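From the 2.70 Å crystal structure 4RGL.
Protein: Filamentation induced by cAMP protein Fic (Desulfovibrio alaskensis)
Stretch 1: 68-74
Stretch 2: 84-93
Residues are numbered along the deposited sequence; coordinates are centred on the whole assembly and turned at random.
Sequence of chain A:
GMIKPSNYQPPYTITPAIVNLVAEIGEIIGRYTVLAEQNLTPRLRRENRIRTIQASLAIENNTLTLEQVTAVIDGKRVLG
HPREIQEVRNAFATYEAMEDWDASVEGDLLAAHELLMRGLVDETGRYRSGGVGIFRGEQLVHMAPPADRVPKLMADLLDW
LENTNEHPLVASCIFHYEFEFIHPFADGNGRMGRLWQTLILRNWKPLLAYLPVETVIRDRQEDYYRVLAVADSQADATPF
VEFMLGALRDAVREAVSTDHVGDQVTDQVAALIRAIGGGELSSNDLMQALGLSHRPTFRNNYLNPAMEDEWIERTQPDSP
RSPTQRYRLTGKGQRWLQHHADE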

# COMPACT_ATOMS: atom_id res chain seq x y z
N GLN A 68 5.33 -12.93 5.45
CA GLN A 68 6.70 -12.66 5.90
C GLN A 68 6.97 -11.15 5.97
O GLN A 68 7.41 -10.66 7.00
CB GLN A 68 7.73 -13.35 4.98
CG GLN A 68 7.74 -14.86 5.11
CD GLN A 68 8.77 -15.49 4.19
OE1 GLN A 68 8.61 -15.53 2.97
NE2 GLN A 68 9.83 -16.04 4.78
N VAL A 69 6.67 -10.42 4.87
CA VAL A 69 6.88 -8.97 4.81
C VAL A 69 6.10 -8.28 5.96
O VAL A 69 6.65 -7.39 6.62
CB VAL A 69 6.48 -8.40 3.42
CG1 VAL A 69 6.48 -6.87 3.43
CG2 VAL A 69 7.39 -8.94 2.33
N THR A 70 4.87 -8.76 6.25
CA THR A 70 4.08 -8.26 7.37
C THR A 70 4.84 -8.45 8.69
O THR A 70 5.00 -7.50 9.45
CB THR A 70 2.71 -8.97 7.42
OG1 THR A 70 2.04 -8.77 6.18
CG2 THR A 70 1.84 -8.48 8.57
N ALA A 71 5.37 -9.67 8.91
CA ALA A 71 6.10 -10.00 10.13
C ALA A 71 7.38 -9.14 10.28
O ALA A 71 7.71 -8.73 11.39
CB ALA A 71 6.46 -11.48 10.14
N VAL A 72 8.08 -8.86 9.14
CA VAL A 72 9.28 -8.00 9.16
C VAL A 72 8.91 -6.62 9.66
O VAL A 72 9.52 -6.12 10.61
CB VAL A 72 9.95 -7.91 7.76
CG1 VAL A 72 11.16 -6.97 7.79
CG2 VAL A 72 10.36 -9.28 7.26
N ILE A 73 7.89 -6.00 9.05
CA ILE A 73 7.45 -4.65 9.37
C ILE A 73 6.77 -4.62 10.77
O ILE A 73 6.90 -3.63 11.48
CB ILE A 73 6.50 -4.11 8.25
CG1 ILE A 73 7.26 -4.03 6.90
CG2 ILE A 73 5.90 -2.75 8.64
CD1 ILE A 73 6.39 -3.67 5.67
N ASP A 74 6.13 -5.74 11.19
CA ASP A 74 5.50 -5.81 12.51
C ASP A 74 6.55 -5.90 13.62
O ASP A 74 6.31 -5.43 14.73
CB ASP A 74 4.54 -7.02 12.61
CG ASP A 74 3.17 -6.79 11.99
OD1 ASP A 74 2.92 -5.66 11.48
OD2 ASP A 74 2.32 -7.70 12.06
N GLU A 84 17.12 -9.94 1.71
CA GLU A 84 15.72 -9.74 1.36
C GLU A 84 14.96 -9.06 2.50
O GLU A 84 14.09 -8.22 2.24
CB GLU A 84 15.04 -11.08 1.02
CG GLU A 84 15.42 -11.62 -0.35
CD GLU A 84 14.58 -12.81 -0.79
OE1 GLU A 84 13.99 -13.48 0.08
OE2 GLU A 84 14.53 -13.06 -2.02
N ILE A 85 15.29 -9.41 3.75
CA ILE A 85 14.65 -8.82 4.93
C ILE A 85 15.05 -7.32 5.05
O ILE A 85 14.21 -6.49 5.38
CB ILE A 85 15.00 -9.63 6.22
CG1 ILE A 85 14.55 -11.12 6.07
CG2 ILE A 85 14.37 -8.99 7.45
CD1 ILE A 85 15.03 -12.05 7.21
N GLN A 86 16.33 -6.99 4.71
CA GLN A 86 16.79 -5.60 4.75
C GLN A 86 16.18 -4.79 3.63
O GLN A 86 15.97 -3.58 3.79
CB GLN A 86 18.30 -5.52 4.71
CG GLN A 86 18.92 -5.26 6.08
CD GLN A 86 18.37 -4.00 6.74
OE1 GLN A 86 17.93 -4.02 7.89
NE2 GLN A 86 18.36 -2.89 6.02
N GLU A 87 15.88 -5.43 2.48
CA GLU A 87 15.18 -4.74 1.39
C GLU A 87 13.82 -4.25 1.88
O GLU A 87 13.46 -3.10 1.63
CB GLU A 87 15.00 -5.67 0.17
CG GLU A 87 16.29 -5.92 -0.61
CD GLU A 87 16.10 -6.64 -1.93
OE1 GLU A 87 14.93 -6.82 -2.35
OE2 GLU A 87 17.12 -6.97 -2.58
N VAL A 88 13.11 -5.09 2.68
CA VAL A 88 11.80 -4.76 3.25
C VAL A 88 11.92 -3.61 4.26
O VAL A 88 11.16 -2.65 4.20
CB VAL A 88 11.13 -6.01 3.89
CG1 VAL A 88 9.82 -5.63 4.58
CG2 VAL A 88 10.91 -7.11 2.86
N ARG A 89 12.88 -3.72 5.21
CA ARG A 89 13.09 -2.69 6.22
C ARG A 89 13.38 -1.34 5.55
O ARG A 89 12.74 -0.34 5.89
CB ARG A 89 14.24 -3.07 7.17
CG ARG A 89 13.98 -4.35 7.98
CD ARG A 89 14.93 -4.44 9.17
NE ARG A 89 14.78 -5.69 9.90
CZ ARG A 89 15.58 -6.74 9.75
NH1 ARG A 89 16.60 -6.69 8.90
NH2 ARG A 89 15.37 -7.85 10.46
N ASN A 90 14.30 -1.32 4.56
CA ASN A 90 14.65 -0.09 3.83
C ASN A 90 13.44 0.45 3.06
O ASN A 90 13.19 1.66 3.10
CB ASN A 90 15.82 -0.35 2.86
CG ASN A 90 17.16 -0.50 3.53
OD1 ASN A 90 17.28 -0.54 4.77
ND2 ASN A 90 18.22 -0.54 2.74
N ALA A 91 12.69 -0.44 2.37
CA ALA A 91 11.50 -0.03 1.62
C ALA A 91 10.46 0.61 2.54
O ALA A 91 10.00 1.73 2.26
CB ALA A 91 10.90 -1.23 0.91
N PHE A 92 10.14 -0.05 3.69
CA PHE A 92 9.20 0.50 4.66
C PHE A 92 9.67 1.87 5.16
O PHE A 92 8.87 2.80 5.25
CB PHE A 92 9.00 -0.46 5.85
CG PHE A 92 8.16 0.12 6.96
CD1 PHE A 92 6.78 0.25 6.83
CD2 PHE A 92 8.76 0.58 8.14
CE1 PHE A 92 6.02 0.83 7.84
CE2 PHE A 92 7.99 1.15 9.15
CZ PHE A 92 6.62 1.26 9.00
N ALA A 93 10.96 2.01 5.43
CA ALA A 93 11.54 3.26 5.89
C ALA A 93 11.41 4.36 4.81
O ALA A 93 11.14 5.52 5.14
CB ALA A 93 13.00 3.06 6.25

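Two helical segments of one chain, 68-74 and 84-93, cross at 63° between their N-to-C directions, with axes 9.6 Å apart at closest approach. No hydrogen bond passes between them; the contact is made by apolar side chains fitted against one another, and it buries 326 Å² counted over both sides.

The central bump is V88. Its CA-to-CB bond points toward the first helix, and its methyl CG1 enters a hollow walled by three side chains, V69, V72 and I73. The distances are nearly uniform: V88 CG1 lies 3.7 Å from V69 CG1, 3.7 Å from V72 CG1 and 3.8 Å from I73 CG1. Three van der Waals contacts on a single methyl describe a knob seated in a socket. Valine suits the place because its branch at CB sets a methyl close to the backbone, and the backbones here are near: the CA atoms of V69 and V88 are 6.7 Å apart. V69 itself points sideways, so it forms a wall of the pocket and is buried there.

V72 is the answering bump. It too points toward the opposing helix, and its CG1 lies among I85, V88 and R89, residues that line one side of the second helix. V72 CG1 is 3.8 Å from I85 CG2 and 3.9 Å from R89 CG, besides its contact with V88. I85 is directed sideways and offers its CB-branched methyl as a flank, while R89 contributes aliphatic chain at this point. The two valines, both with chi1 in the t well, thus interlock, each methyl helping to wall the other's site.

R89 stands at the exposed margin. Its CA-to-CB bond points sideways, but the side chain comes nearer farther out: its CG packs on V72 CG1, and the guanidinium passes near the same methyl at an oblique angle, with R89 NE 4.4 Å from V72 CG1. Within its own helix, R89 NH1 donates to Q86 OE1 at 3.1 Å, which ties the guanidinium to a residue three positions earlier.

Toward the C-terminal end of the second stretch, I73 and F92 make the other large fit. I73, with chi1 m and chi2 t, points toward the second helix and reaches two neighbours. Its CG1 packs on V88, and its CG2 lies over one face of the F92 ring, 3.8 Å from the ring centroid and 21° off the ring normal, a CH-pi contact. The nearest atoms are I73 CG2 and F92 CD1, at 3.6 Å. A flat ring gives a methyl a broad surface to rest on, and isoleucine has enough branches to meet both ring and valine.

The spacing follows from helical repeat. I85, V88 and F92 follow one another at steps of three and four; V72 and I73 lie three and four positions after V69, bringing these side chains to the shared side. Backbone bonds such as F92 N to V88 O, 2.8 Å, hold that periodicity, while T70, A71 and D74 take no part in the contact.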